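Local structure of 3-methyladenine DNA glycosylase (Helicobacter pylori, 1PU6) at residues A[146-157]-A[167-175]; A[35-43]-A[128-137]. The protein excises 3-methyladenine from alkylated DNA in base excision repair, as a helix-hairpin-helix DNA glycosylase. All blocks are in the same frame, centred on the assembly; numbering follows the deposited sequence.

Interaction 1 (A[146-157]-A[167-175]); sequences VMVVDKYSYLFL and YDELQHFFE
Gln171 NE2 donates to Met147 O at 2.9 Å along a nearly straight path. The acceptor lies in the plane of the Gln171 amide, whereas NE2 comes to the carbonyl from above its plane. One helical turn further on, Glu175 OE1 takes Met147 N at 3.0 Å, using the anti side of its carboxylate. Met147 thus has both its backbone polar groups bound by side chains of helix 167-175. Tyr167 OH receives a long, weak bond from Val149 N at 3.3 Å; its stronger partner, like a second one for Gln171 NE2, is Asp135.

Val149 carries the packing with both its branches. Its chi1 of -61° sets CG1 anti to the carbonyl carbon and leaves CG2 between the backbone N and the carbonyl carbon. CG2 stands over the Tyr167 ring, 3.6 Å from the centroid and 12° off the normal, a CH-pi contact. CG1 meets Phe174 CD2. Leu157 CG approaches Phe174 CZ obliquely at 3.8 Å. Met147 also comes obliquely to this ring, its CE 3.9 Å from Phe174 CD1, in a Met-aromatic contact. Leu157 CD1 and Leu170 CD2 are unusually tight at 3.4 Å.

Met147 N and O, and weakly Val149 N, therefore find side-chain partners on the helix, and the apolar groups close the wedge between two helices crossing at 67°.

Interaction 2 (A[35-43]-A[128-137]); sequences LGAVLTQNT and GIGKESADAI
Gln41 reaches from beyond the helical turns of 35-39 to the hairpin at 128-130. Its CB passes 3.7 Å from Ser133 OG. With CG anti to the backbone N (chi1 -175°) and the chain extended beyond it, the side chain spans the gap to place its amide against the loop before helix 131-137. There OE1 accepts from Gly130 N at 3.0 Å, with the N-H tilted 23° from the plane of the side-chain carbonyl. A water 2.7 Å from the same OE1 donates to it and accepts from Ser133 N, linking the amide to the first turn of the helix. The other branch, NE2, donates to Gly128 O at 3.0 Å, nearly in line with that C=O (172°). The amide is therefore fixed in its flip by a donor on one arm and an acceptor on the other.

Ser133 OG, in that first turn, donates to Ala37 O at 2.8 Å. Ala37 and Ala136 meet CB to CB at 3.8 Å, which suits the 8.5 Å separation of the two helix axes, running almost antiparallel. Ile137 CG1 also touches Ala37 CB, and Ile137 CD1 meets Val38 CG2.

Gly128 and Gly130 lie in the hairpin of the helix-hairpin-helix motif, whose first helix, 120-124, packs on Lys131 and Ala134. Against segment 35-43, helix 90-108 meets Val38 and Gln41, and helix 45-57 meets Leu35 and Leu39, so the contact ties the hairpin to the helical body.

The contacts share no segment, but helix 131-141 of interaction 2 touches both segments of interaction 1; their centres are 15 Å apart. Asp135 connects them: its OD1 lies 2.7 Å from Tyr167 OH and 2.8 Å from Gln171 NE2, both probable hydrogen bonds, and Arg120 adds a salt bridge to the same carboxylate. Asp135 thus probably helps to orient the two side chains that bind the backbone at Val149 and Met147. Packing joins the contacts too, with Val148 CG2 at 3.5 Å from Ala136 N and Asp150 CB at 3.3 Å from Glu132 OE2. In HhH-GPD glycosylases the base pocket lies between the helical domains, and this junction may border it.

Interaction 1 (A[146-157]-A[167-175])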
ATOM      1  N   VAL A 146      -7.878  -6.577   2.734  1.00 15.24           N
ATOM      2  CA  VAL A 146      -6.819  -6.407   3.742  1.00 14.97           C
ATOM      3  C   VAL A 146      -6.739  -4.926   4.079  1.00 14.71           C
ATOM      4  O   VAL A 146      -6.690  -4.065   3.157  1.00 17.33           O
ATOM      5  CB  VAL A 146      -5.456  -6.809   3.115  1.00 13.06           C
ATOM      6  CG1 VAL A 146      -4.322  -6.457   4.011  1.00 17.76           C
ATOM      7  CG2 VAL A 146      -5.504  -8.340   2.845  1.00 17.87           C
ATOM      8  N   MET A 147      -6.699  -4.578   5.373  1.00 15.09           N
ATOM      9  CA  MET A 147      -6.465  -3.167   5.755  1.00 15.76           C
ATOM     10  C   MET A 147      -5.001  -2.942   6.210  1.00 15.81           C
ATOM     11  O   MET A 147      -4.558  -3.553   7.173  1.00 15.69           O
ATOM     12  CB  MET A 147      -7.410  -2.692   6.867  1.00 17.90           C
ATOM     13  CG  MET A 147      -7.412  -1.030   6.860  1.00 17.45           C
ATOM     14  SD  MET A 147      -8.619  -0.460   7.845  1.00 23.06           S
ATOM     15  CE  MET A 147      -7.806   1.088   8.400  1.00 15.84           C
ATOM     16  N   VAL A 148      -4.278  -2.048   5.547  1.00 13.33           N
ATOM     17  CA  VAL A 148      -2.895  -1.723   5.901  1.00 12.91           C
ATOM     18  C   VAL A 148      -2.932  -0.930   7.211  1.00 14.08           C
ATOM     19  O   VAL A 148      -3.834  -0.088   7.393  1.00 16.22           O
ATOM     20  CB  VAL A 148      -2.288  -0.811   4.821  1.00 13.57           C
ATOM     21  CG1 VAL A 148      -0.908  -0.277   5.250  1.00 16.09           C
ATOM     22  CG2 VAL A 148      -2.200  -1.593   3.504  1.00 16.12           C
ATOM     23  N   VAL A 149      -1.977  -1.218   8.108  1.00 13.74           N
ATOM     24  CA  VAL A 149      -1.691  -0.337   9.266  1.00 13.34           C
ATOM     25  C   VAL A 149      -0.222   0.035   9.298  1.00 15.96           C
ATOM     26  O   VAL A 149       0.562  -0.481   8.493  1.00 16.20           O
ATOM     27  CB  VAL A 149      -2.163  -0.942  10.634  1.00 13.83           C
ATOM     28  CG1 VAL A 149      -3.732  -1.145  10.591  1.00 14.87           C
ATOM     29  CG2 VAL A 149      -1.429  -2.242  10.977  1.00 14.27           C
ATOM     30  N   ASP A 150       0.158   0.967  10.176  1.00 17.50           N
ATOM     31  CA  ASP A 150       1.495   1.629  10.080  1.00 16.71           C
ATOM     32  C   ASP A 150       1.687   2.485  11.349  1.00 18.02           C
ATOM     33  O   ASP A 150       0.809   2.511  12.212  1.00 18.16           O
ATOM     34  CB  ASP A 150       1.559   2.557   8.833  1.00 18.19           C
ATOM     35  CG  ASP A 150       0.416   3.562   8.771  0.50 15.32           C
ATOM     36  OD1 ASP A 150       0.386   4.365   7.802  0.50 13.91           O
ATOM     37  OD2 ASP A 150      -0.489   3.646   9.638  0.50 15.93           O
ATOM     38  N   LYS A 151       2.831   3.173  11.453  1.00 18.29           N
ATOM     39  CA  LYS A 151       3.114   4.047  12.597  1.00 20.69           C
ATOM     40  C   LYS A 151       2.009   5.115  12.746  1.00 20.78           C
ATOM     41  O   LYS A 151       1.570   5.416  13.868  1.00 21.52           O
ATOM     42  CB  LYS A 151       4.487   4.732  12.461  1.00 21.08           C
ATOM     43  CG  LYS A 151       4.918   5.437  13.768  1.00 26.67           C
ATOM     44  N   TYR A 152       1.512   5.663  11.630  1.00 20.14           N
ATOM     45  CA  TYR A 152       0.444   6.661  11.751  1.00 19.75           C
ATOM     46  C   TYR A 152      -0.770   6.080  12.467  1.00 18.18           C
ATOM     47  O   TYR A 152      -1.360   6.735  13.309  1.00 18.86           O
ATOM     48  CB  TYR A 152       0.005   7.185  10.404  1.00 19.55           C
ATOM     49  CG  TYR A 152       0.965   8.071   9.657  1.00 21.43           C
ATOM     50  CD1 TYR A 152       1.250   7.819   8.315  1.00 24.00           C
ATOM     51  CD2 TYR A 152       1.547   9.180  10.254  1.00 24.87           C
ATOM     52  CE1 TYR A 152       2.103   8.651   7.569  1.00 27.85           C
ATOM     53  CE2 TYR A 152       2.404  10.011   9.525  1.00 26.97           C
ATOM     54  CZ  TYR A 152       2.666   9.737   8.171  1.00 28.41           C
ATOM     55  OH  TYR A 152       3.530  10.532   7.433  1.00 32.97           O
ATOM     56  N   SER A 153      -1.167   4.844  12.107  1.00 18.37           N
ATOM     57  CA  SER A 153      -2.386   4.232  12.668  1.00 17.27           C
ATOM     58  C   SER A 153      -2.172   3.981  14.149  1.00 17.73           C
ATOM     59  O   SER A 153      -3.098   4.125  14.957  1.00 19.02           O
ATOM     60  CB  SER A 153      -2.682   2.866  11.989  1.00 16.83           C
ATOM     61  OG  SER A 153      -2.863   3.079  10.603  1.00 19.51           O
ATOM     62  N   TYR A 154      -0.984   3.479  14.492  1.00 18.31           N
ATOM     63  CA  TYR A 154      -0.634   3.264  15.888  1.00 19.03           C
ATOM     64  C   TYR A 154      -0.779   4.540  16.713  1.00 20.19           C
ATOM     65  O   TYR A 154      -1.384   4.505  17.779  1.00 20.62           O
ATOM     66  CB  TYR A 154       0.805   2.704  15.997  1.00 19.81           C
ATOM     67  CG  TYR A 154       1.286   2.637  17.410  1.00 21.62           C
ATOM     68  CD1 TYR A 154       0.837   1.658  18.296  1.00 24.59           C
ATOM     69  CD2 TYR A 154       2.190   3.589  17.867  1.00 25.64           C
ATOM     70  CE1 TYR A 154       1.302   1.643  19.625  1.00 27.74           C
ATOM     71  CE2 TYR A 154       2.658   3.580  19.128  1.00 29.34           C
ATOM     72  CZ  TYR A 154       2.208   2.623  20.025  1.00 30.10           C
ATOM     73  OH  TYR A 154       2.708   2.692  21.295  1.00 34.10           O
ATOM     74  N   LEU A 155      -0.178   5.631  16.247  1.00 20.64           N
ATOM     75  CA  LEU A 155      -0.160   6.894  16.986  1.00 22.78           C
ATOM     76  C   LEU A 155      -1.534   7.492  17.047  1.00 22.49           C
ATOM     77  O   LEU A 155      -1.890   8.062  18.087  1.00 23.41           O
ATOM     78  CB  LEU A 155       0.795   7.914  16.322  1.00 23.01           C
ATOM     79  CG  LEU A 155       2.299   7.587  16.442  1.00 25.19           C
ATOM     80  CD1 LEU A 155       3.120   8.538  15.598  1.00 28.84           C
ATOM     81  CD2 LEU A 155       2.763   7.631  17.917  1.00 27.05           C
ATOM     82  N   PHE A 156      -2.307   7.371  15.943  1.00 22.61           N
ATOM     83  CA  PHE A 156      -3.705   7.828  15.875  1.00 22.22           C
ATOM     84  C   PHE A 156      -4.563   7.113  16.940  1.00 22.34           C
ATOM     85  O   PHE A 156      -5.308   7.757  17.695  1.00 22.71           O
ATOM     86  CB  PHE A 156      -4.248   7.594  14.434  1.00 22.12           C
ATOM     87  CG  PHE A 156      -5.720   7.898  14.270  1.00 22.75           C
ATOM     88  CD1 PHE A 156      -6.694   6.940  14.556  1.00 26.96           C
ATOM     89  CD2 PHE A 156      -6.124   9.143  13.804  1.00 25.28           C
ATOM     90  CE1 PHE A 156      -8.054   7.249  14.410  1.00 28.82           C
ATOM     91  CE2 PHE A 156      -7.476   9.453  13.624  1.00 25.89           C
ATOM     92  CZ  PHE A 156      -8.444   8.512  13.917  1.00 24.76           C
ATOM     93  N   LEU A 157      -4.453   5.791  17.035  1.00 22.26           N
ATOM     94  CA  LEU A 157      -5.248   5.041  18.023  1.00 23.00           C
ATOM     95  C   LEU A 157      -4.777   5.319  19.445  1.00 24.55           C
ATOM     96  O   LEU A 157      -5.612   5.474  20.344  1.00 24.73           O
ATOM     97  CB  LEU A 157      -5.162   3.558  17.744  1.00 24.48           C
ATOM     98  CG  LEU A 157      -6.305   2.722  17.261  1.00 29.94           C
ATOM     99  CD1 LEU A 157      -6.006   1.189  17.489  1.00 25.11           C
ATOM    100  CD2 LEU A 157      -7.713   3.111  17.798  1.00 26.97           C
ATOM    101  N   TYR A 167       1.768  -5.379  15.040  1.00 19.31           N
ATOM    102  CA  TYR A 167       1.147  -5.064  13.725  1.00 17.61           C
ATOM    103  C   TYR A 167      -0.141  -5.874  13.502  1.00 17.11           C
ATOM    104  O   TYR A 167      -1.149  -5.296  13.118  1.00 15.70           O
ATOM    105  CB  TYR A 167       2.157  -5.316  12.546  1.00 17.22           C
ATOM    106  CG  TYR A 167       1.617  -4.944  11.186  1.00 15.31           C
ATOM    107  CD1 TYR A 167       2.067  -3.774  10.535  1.00 15.05           C
ATOM    108  CD2 TYR A 167       0.626  -5.718  10.577  1.00 14.95           C
ATOM    109  CE1 TYR A 167       1.556  -3.400   9.304  1.00 16.41           C
ATOM    110  CE2 TYR A 167       0.077  -5.349   9.399  1.00 16.41           C
ATOM    111  CZ  TYR A 167       0.554  -4.205   8.740  1.00 14.96           C
ATOM    112  OH  TYR A 167      -0.029  -3.856   7.530  1.00 16.35           O
ATOM    113  N   ASP A 168      -0.118  -7.199  13.678  1.00 18.15           N
ATOM    114  CA  ASP A 168      -1.287  -8.012  13.285  1.00 17.73           C
ATOM    115  C   ASP A 168      -2.525  -7.775  14.169  1.00 17.75           C
ATOM    116  O   ASP A 168      -3.686  -7.880  13.731  1.00 16.87           O
ATOM    117  CB  ASP A 168      -0.974  -9.505  13.291  1.00 18.81           C
ATOM    118  CG  ASP A 168       0.004  -9.909  12.167  1.00 20.81           C
ATOM    119  OD1 ASP A 168       0.654 -10.987  12.264  1.00 31.85           O
ATOM    120  OD2 ASP A 168       0.226  -9.216  11.176  1.00 24.27           O
ATOM    121  N   GLU A 169      -2.271  -7.460  15.431  1.00 18.49           N
ATOM    122  CA  GLU A 169      -3.359  -7.137  16.366  1.00 18.71           C
ATOM    123  C   GLU A 169      -3.953  -5.757  16.112  1.00 18.12           C
ATOM    124  O   GLU A 169      -5.149  -5.590  16.184  1.00 17.52           O
ATOM    125  CB  GLU A 169      -2.821  -7.233  17.796  1.00 20.13           C
ATOM    126  CG  GLU A 169      -2.470  -8.702  18.105  1.00 23.33           C
ATOM    127  CD  GLU A 169      -1.944  -8.919  19.523  1.00 32.15           C
ATOM    128  OE1 GLU A 169      -1.453 -10.055  19.820  1.00 36.62           O
ATOM    129  OE2 GLU A 169      -2.056  -7.991  20.355  1.00 35.96           O
ATOM    130  N   LEU A 170      -3.105  -4.811  15.714  1.00 16.63           N
ATOM    131  CA  LEU A 170      -3.551  -3.480  15.318  1.00 16.33           C
ATOM    132  C   LEU A 170      -4.422  -3.581  14.038  1.00 15.68           C
ATOM    133  O   LEU A 170      -5.509  -3.012  13.921  1.00 15.99           O
ATOM    134  CB  LEU A 170      -2.307  -2.655  15.040  1.00 17.34           C
ATOM    135  CG  LEU A 170      -2.334  -1.143  15.120  1.00 23.35           C
ATOM    136  CD1 LEU A 170      -1.291  -0.409  14.268  1.00 20.94           C
ATOM    137  CD2 LEU A 170      -3.481  -0.319  15.700  1.00 18.08           C
ATOM    138  N   GLN A 171      -3.922  -4.348  13.069  1.00 14.58           N
ATOM    139  CA  GLN A 171      -4.714  -4.647  11.885  1.00 14.51           C
ATOM    140  C   GLN A 171      -6.087  -5.329  12.212  1.00 13.65           C
ATOM    141  O   GLN A 171      -7.135  -4.998  11.630  1.00 13.81           O
ATOM    142  CB  GLN A 171      -3.917  -5.538  10.965  1.00 14.09           C
ATOM    143  CG  GLN A 171      -4.648  -5.987   9.745  1.00 12.79           C
ATOM    144  CD  GLN A 171      -3.677  -6.710   8.827  1.00 14.12           C
ATOM    145  OE1 GLN A 171      -3.174  -7.784   9.202  1.00 18.60           O
ATOM    146  NE2 GLN A 171      -3.362  -6.108   7.670  1.00 15.56           N
ATOM    147  N   HIS A 172      -6.064  -6.329  13.094  1.00 15.23           N
ATOM    148  CA  HIS A 172      -7.293  -7.026  13.397  1.00 15.67           C
ATOM    149  C   HIS A 172      -8.289  -6.112  14.087  1.00 16.83           C
ATOM    150  O   HIS A 172      -9.490  -6.179  13.802  1.00 17.40           O
ATOM    151  CB  HIS A 172      -7.028  -8.253  14.316  1.00 17.15           C
ATOM    152  CG  HIS A 172      -8.235  -9.162  14.448  1.00 21.50           C
ATOM    153  ND1 HIS A 172      -8.556  -9.814  15.621  1.00 27.71           N
ATOM    154  CD2 HIS A 172      -9.168  -9.551  13.541  1.00 23.20           C
ATOM    155  CE1 HIS A 172      -9.650 -10.544  15.446  1.00 26.23           C
ATOM    156  NE2 HIS A 172     -10.060 -10.379  14.203  1.00 27.24           N
ATOM    157  N   PHE A 173      -7.801  -5.220  14.966  1.00 16.74           N
ATOM    158  CA  PHE A 173      -8.685  -4.219  15.563  1.00 16.24           C
ATOM    159  C   PHE A 173      -9.370  -3.408  14.465  1.00 16.02           C
ATOM    160  O   PHE A 173     -10.612  -3.194  14.491  1.00 17.28           O
ATOM    161  CB  PHE A 173      -7.883  -3.208  16.457  1.00 16.70           C
ATOM    162  CG  PHE A 173      -8.729  -2.016  16.897  1.00 17.33           C
ATOM    163  CD1 PHE A 173      -8.765  -0.839  16.124  1.00 18.61           C
ATOM    164  CD2 PHE A 173      -9.538  -2.086  18.053  1.00 20.09           C
ATOM    165  CE1 PHE A 173      -9.523   0.241  16.505  1.00 19.56           C
ATOM    166  CE2 PHE A 173     -10.332  -0.972  18.430  1.00 20.47           C
ATOM    167  CZ  PHE A 173     -10.331   0.172  17.642  1.00 20.86           C
ATOM    168  N   PHE A 174      -8.596  -2.928  13.473  1.00 16.02           N
ATOM    169  CA  PHE A 174      -9.209  -2.093  12.401  1.00 16.67           C
ATOM    170  C   PHE A 174     -10.173  -2.899  11.503  1.00 18.04           C
ATOM    171  O   PHE A 174     -11.296  -2.445  11.210  1.00 19.81           O
ATOM    172  CB  PHE A 174      -8.133  -1.348  11.612  1.00 16.69           C
ATOM    173  CG  PHE A 174      -7.728  -0.038  12.251  1.00 17.45           C
ATOM    174  CD1 PHE A 174      -8.569   1.079  12.178  1.00 19.55           C
ATOM    175  CD2 PHE A 174      -6.504   0.085  12.954  1.00 17.29           C
ATOM    176  CE1 PHE A 174      -8.224   2.305  12.801  1.00 19.38           C
ATOM    177  CE2 PHE A 174      -6.115   1.307  13.567  1.00 17.10           C
ATOM    178  CZ  PHE A 174      -6.984   2.422  13.498  1.00 19.18           C
ATOM    179  N   GLU A 175      -9.800  -4.132  11.165  1.00 17.11           N
ATOM    180  CA  GLU A 175     -10.669  -4.969  10.307  1.00 18.26           C
ATOM    181  C   GLU A 175     -11.949  -5.408  11.003  1.00 19.81           C
ATOM    182  O   GLU A 175     -13.038  -5.382  10.398  1.00 20.59           O
ATOM    183  CB  GLU A 175      -9.918  -6.218   9.779  1.00 16.83           C
ATOM    184  CG  GLU A 175      -8.878  -5.819   8.729  1.00 18.08           C
ATOM    185  CD  GLU A 175      -8.021  -6.986   8.219  1.00 23.18           C
ATOM    186  OE1 GLU A 175      -7.101  -6.770   7.361  1.00 20.80           O
ATOM    187  OE2 GLU A 175      -8.274  -8.131   8.662  1.00 24.62           O
TER

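Interaction 2 (A[35-43]-A[128-137])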
ATOM      1  N   LEU A  35       5.188  -1.218  -6.972  1.00 12.40           N
ATOM      2  CA  LEU A  35       6.514  -0.601  -6.816  1.00 12.63           C
ATOM      3  C   LEU A  35       6.529   0.451  -5.690  1.00 12.69           C
ATOM      4  O   LEU A  35       7.460   0.503  -4.868  1.00 13.30           O
ATOM      5  CB  LEU A  35       6.990   0.122  -8.103  1.00 13.03           C
ATOM      6  CG  LEU A  35       7.200  -0.815  -9.274  1.00 14.31           C
ATOM      7  CD1 LEU A  35       7.603   0.046 -10.452  1.00 17.71           C
ATOM      8  CD2 LEU A  35       8.334  -1.840  -8.980  1.00 20.17           C
ATOM      9  N   GLY A  36       5.518   1.305  -5.632  1.00 12.90           N
ATOM     10  CA  GLY A  36       5.496   2.293  -4.574  1.00 13.15           C
ATOM     11  C   GLY A  36       5.326   1.702  -3.192  1.00 12.91           C
ATOM     12  O   GLY A  36       5.870   2.251  -2.226  1.00 14.49           O
ATOM     13  N   ALA A  37       4.573   0.603  -3.077  1.00 12.40           N
ATOM     14  CA  ALA A  37       4.371  -0.017  -1.780  1.00 13.16           C
ATOM     15  C   ALA A  37       5.709  -0.520  -1.245  1.00 13.58           C
ATOM     16  O   ALA A  37       5.935  -0.469  -0.027  1.00 14.97           O
ATOM     17  CB  ALA A  37       3.373  -1.188  -1.898  1.00 12.93           C
ATOM     18  N   VAL A  38       6.578  -1.013  -2.134  1.00 13.80           N
ATOM     19  CA  VAL A  38       7.887  -1.461  -1.702  1.00 14.67           C
ATOM     20  C   VAL A  38       8.783  -0.266  -1.374  1.00 14.91           C
ATOM     21  O   VAL A  38       9.457  -0.268  -0.321  1.00 16.05           O
ATOM     22  CB  VAL A  38       8.530  -2.350  -2.803  1.00 13.15           C
ATOM     23  CG1 VAL A  38       9.984  -2.681  -2.445  1.00 15.62           C
ATOM     24  CG2 VAL A  38       7.662  -3.649  -2.963  1.00 16.31           C
ATOM     25  N   LEU A  39       8.844   0.730  -2.281  1.00 14.52           N
ATOM     26  CA  LEU A  39       9.750   1.877  -2.117  1.00 14.95           C
ATOM     27  C   LEU A  39       9.422   2.792  -0.980  1.00 16.39           C
ATOM     28  O   LEU A  39      10.333   3.516  -0.497  1.00 18.83           O
ATOM     29  CB  LEU A  39       9.839   2.696  -3.396  1.00 14.74           C
ATOM     30  CG  LEU A  39      10.442   1.991  -4.620  1.00 13.93           C
ATOM     31  CD1 LEU A  39      10.298   2.945  -5.844  1.00 17.12           C
ATOM     32  CD2 LEU A  39      11.903   1.736  -4.308  1.00 16.27           C
ATOM     33  N   THR A  40       8.156   2.763  -0.511  1.00 15.36           N
ATOM     34  CA  THR A  40       7.826   3.642   0.588  1.00 17.79           C
ATOM     35  C   THR A  40       8.295   3.175   1.981  1.00 17.38           C
ATOM     36  O   THR A  40       8.202   3.917   2.964  1.00 19.83           O
ATOM     37  CB  THR A  40       6.298   3.973   0.532  1.00 18.32           C
ATOM     38  OG1 THR A  40       6.039   5.148   1.328  1.00 21.30           O
ATOM     39  CG2 THR A  40       5.479   2.858   1.119  1.00 17.19           C
ATOM     40  N   GLN A  41       8.772   1.943   2.090  1.00 18.96           N
ATOM     41  CA  GLN A  41       9.216   1.421   3.380  1.00 18.71           C
ATOM     42  C   GLN A  41      10.317   2.287   4.006  1.00 19.87           C
ATOM     43  O   GLN A  41      11.295   2.629   3.338  1.00 20.28           O
ATOM     44  CB  GLN A  41       9.633  -0.059   3.219  1.00 18.62           C
ATOM     45  CG  GLN A  41      10.011  -0.802   4.536  1.00 17.97           C
ATOM     46  CD  GLN A  41      10.212  -2.308   4.290  1.00 18.62           C
ATOM     47  OE1 GLN A  41       9.255  -3.056   3.980  1.00 18.95           O
ATOM     48  NE2 GLN A  41      11.452  -2.755   4.410  1.00 21.51           N
ATOM     49  N   ASN A  42      10.133   2.688   5.283  1.00 20.89           N
ATOM     50  CA  ASN A  42      11.123   3.526   5.991  1.00 24.01           C
ATOM     51  C   ASN A  42      11.356   4.901   5.357  1.00 24.09           C
ATOM     52  O   ASN A  42      12.354   5.564   5.661  1.00 26.62           O
ATOM     53  CB  ASN A  42      12.435   2.751   6.222  1.00 24.40           C
ATOM     54  CG  ASN A  42      12.232   1.622   7.196  1.00 26.90           C
ATOM     55  OD1 ASN A  42      11.571   1.815   8.248  1.00 31.94           O
ATOM     56  ND2 ASN A  42      12.761   0.435   6.878  1.00 30.02           N
ATOM     57  N   THR A  43      10.429   5.339   4.507  1.00 23.61           N
ATOM     58  CA  THR A  43      10.535   6.714   3.940  1.00 24.28           C
ATOM     59  C   THR A  43       9.186   7.381   3.741  1.00 25.91           C
ATOM     60  O   THR A  43       8.177   6.868   4.211  1.00 29.29           O
ATOM     61  CB  THR A  43      11.411   6.755   2.638  1.00 25.25           C
ATOM     62  OG1 THR A  43      11.676   8.129   2.279  1.00 28.13           O
ATOM     63  CG2 THR A  43      10.638   6.216   1.461  1.00 25.40           C
ATOM     64  N   GLY A 128      13.214  -8.692   2.837  1.00 15.92           N
ATOM     65  CA  GLY A 128      13.186  -7.249   3.011  1.00 17.19           C
ATOM     66  C   GLY A 128      11.782  -6.659   2.945  1.00 16.64           C
ATOM     67  O   GLY A 128      11.633  -5.487   3.263  1.00 18.83           O
ATOM     68  N   ILE A 129      10.758  -7.427   2.524  1.00 14.71           N
ATOM     69  CA  ILE A 129       9.408  -6.882   2.443  1.00 15.65           C
ATOM     70  C   ILE A 129       8.758  -7.019   3.831  1.00 15.55           C
ATOM     71  O   ILE A 129       8.478  -8.144   4.285  1.00 19.32           O
ATOM     72  CB  ILE A 129       8.563  -7.615   1.366  1.00 13.68           C
ATOM     73  CG1 ILE A 129       9.177  -7.393  -0.024  1.00 17.21           C
ATOM     74  CG2 ILE A 129       7.042  -7.146   1.432  1.00 17.85           C
ATOM     75  CD1 ILE A 129       8.341  -7.835  -1.155  1.00 24.05           C
ATOM     76  N   GLY A 130       8.506  -5.896   4.507  1.00 15.37           N
ATOM     77  CA  GLY A 130       7.832  -5.935   5.805  1.00 16.03           C
ATOM     78  C   GLY A 130       6.297  -6.059   5.678  1.00 15.09           C
ATOM     79  O   GLY A 130       5.728  -6.082   4.556  1.00 15.38           O
ATOM     80  N   LYS A 131       5.643  -6.169   6.823  1.00 14.71           N
ATOM     81  CA  LYS A 131       4.184  -6.375   6.816  1.00 15.91           C
ATOM     82  C   LYS A 131       3.411  -5.225   6.171  1.00 15.26           C
ATOM     83  O   LYS A 131       2.453  -5.467   5.424  1.00 14.71           O
ATOM     84  CB  LYS A 131       3.674  -6.667   8.247  1.00 16.95           C
ATOM     85  CG  LYS A 131       4.008  -8.048   8.633  1.00 18.21           C
ATOM     86  CD  LYS A 131       3.585  -8.298  10.079  1.00 17.60           C
ATOM     87  CE  LYS A 131       3.925  -9.751  10.445  1.00 23.12           C
ATOM     88  NZ  LYS A 131       3.482 -10.043  11.764  1.00 27.64           N
ATOM     89  N   GLU A 132       3.806  -3.985   6.457  1.00 14.97           N
ATOM     90  CA  GLU A 132       3.130  -2.819   5.874  1.00 15.30           C
ATOM     91  C   GLU A 132       3.205  -2.861   4.360  1.00 15.26           C
ATOM     92  O   GLU A 132       2.183  -2.643   3.682  1.00 15.21           O
ATOM     93  CB  GLU A 132       3.709  -1.512   6.464  1.00 16.56           C
ATOM     94  CG  GLU A 132       2.967  -0.265   5.946  1.00 17.67           C
ATOM     95  CD  GLU A 132       3.561   1.046   6.502  0.50 12.01           C
ATOM     96  OE1 GLU A 132       3.408   2.137   5.874  0.50 12.28           O
ATOM     97  OE2 GLU A 132       4.194   0.992   7.578  0.50 13.04           O
ATOM     98  N   SER A 133       4.395  -3.136   3.814  1.00 13.87           N
ATOM     99  CA  SER A 133       4.582  -3.216   2.352  1.00 13.00           C
ATOM    100  C   SER A 133       3.817  -4.413   1.776  1.00 12.05           C
ATOM    101  O   SER A 133       3.149  -4.263   0.696  1.00 12.19           O
ATOM    102  CB  SER A 133       6.065  -3.361   1.985  1.00 14.05           C
ATOM    103  OG  SER A 133       6.747  -2.087   2.104  1.00 17.08           O
ATOM    104  N   ALA A 134       3.872  -5.581   2.443  1.00 12.68           N
ATOM    105  CA  ALA A 134       3.134  -6.772   1.906  1.00 12.08           C
ATOM    106  C   ALA A 134       1.605  -6.463   1.868  1.00 12.47           C
ATOM    107  O   ALA A 134       0.904  -6.757   0.880  1.00 13.52           O
ATOM    108  CB  ALA A 134       3.332  -7.990   2.787  1.00 12.09           C
ATOM    109  N   ASP A 135       1.106  -5.889   2.943  1.00 11.77           N
ATOM    110  CA  ASP A 135      -0.358  -5.599   2.968  1.00 12.57           C
ATOM    111  C   ASP A 135      -0.751  -4.506   1.977  1.00 12.35           C
ATOM    112  O   ASP A 135      -1.867  -4.547   1.387  1.00 12.45           O
ATOM    113  CB  ASP A 135      -0.753  -5.229   4.367  1.00 12.76           C
ATOM    114  CG  ASP A 135      -0.787  -6.444   5.286  1.00 15.74           C
ATOM    115  OD1 ASP A 135      -0.766  -6.271   6.527  1.00 17.15           O
ATOM    116  OD2 ASP A 135      -0.754  -7.626   4.841  1.00 17.65           O
ATOM    117  N   ALA A 136       0.129  -3.519   1.780  1.00 11.89           N
ATOM    118  CA  ALA A 136      -0.169  -2.462   0.793  1.00 11.69           C
ATOM    119  C   ALA A 136      -0.207  -3.045  -0.623  1.00 12.16           C
ATOM    120  O   ALA A 136      -1.044  -2.650  -1.461  1.00 12.60           O
ATOM    121  CB  ALA A 136       0.863  -1.305   0.892  1.00 12.90           C
ATOM    122  N   ILE A 137       0.672  -4.025  -0.902  1.00 12.18           N
ATOM    123  CA  ILE A 137       0.583  -4.707  -2.197  1.00 11.76           C
ATOM    124  C   ILE A 137      -0.769  -5.461  -2.293  1.00 11.69           C
ATOM    125  O   ILE A 137      -1.498  -5.381  -3.308  1.00 12.03           O
ATOM    126  CB  ILE A 137       1.787  -5.692  -2.359  1.00 11.70           C
ATOM    127  CG1 ILE A 137       3.107  -4.906  -2.481  1.00 11.35           C
ATOM    128  CG2 ILE A 137       1.538  -6.682  -3.578  1.00 13.94           C
ATOM    129  CD1 ILE A 137       4.399  -5.795  -2.342  1.00 14.22           C
TER
HETATM  130  O   HOH W   1       5.899   2.954   5.219  1.00 36.08           O
HETATM  131  O   HOH W   2       6.919  -2.512   5.313  1.00 22.16           O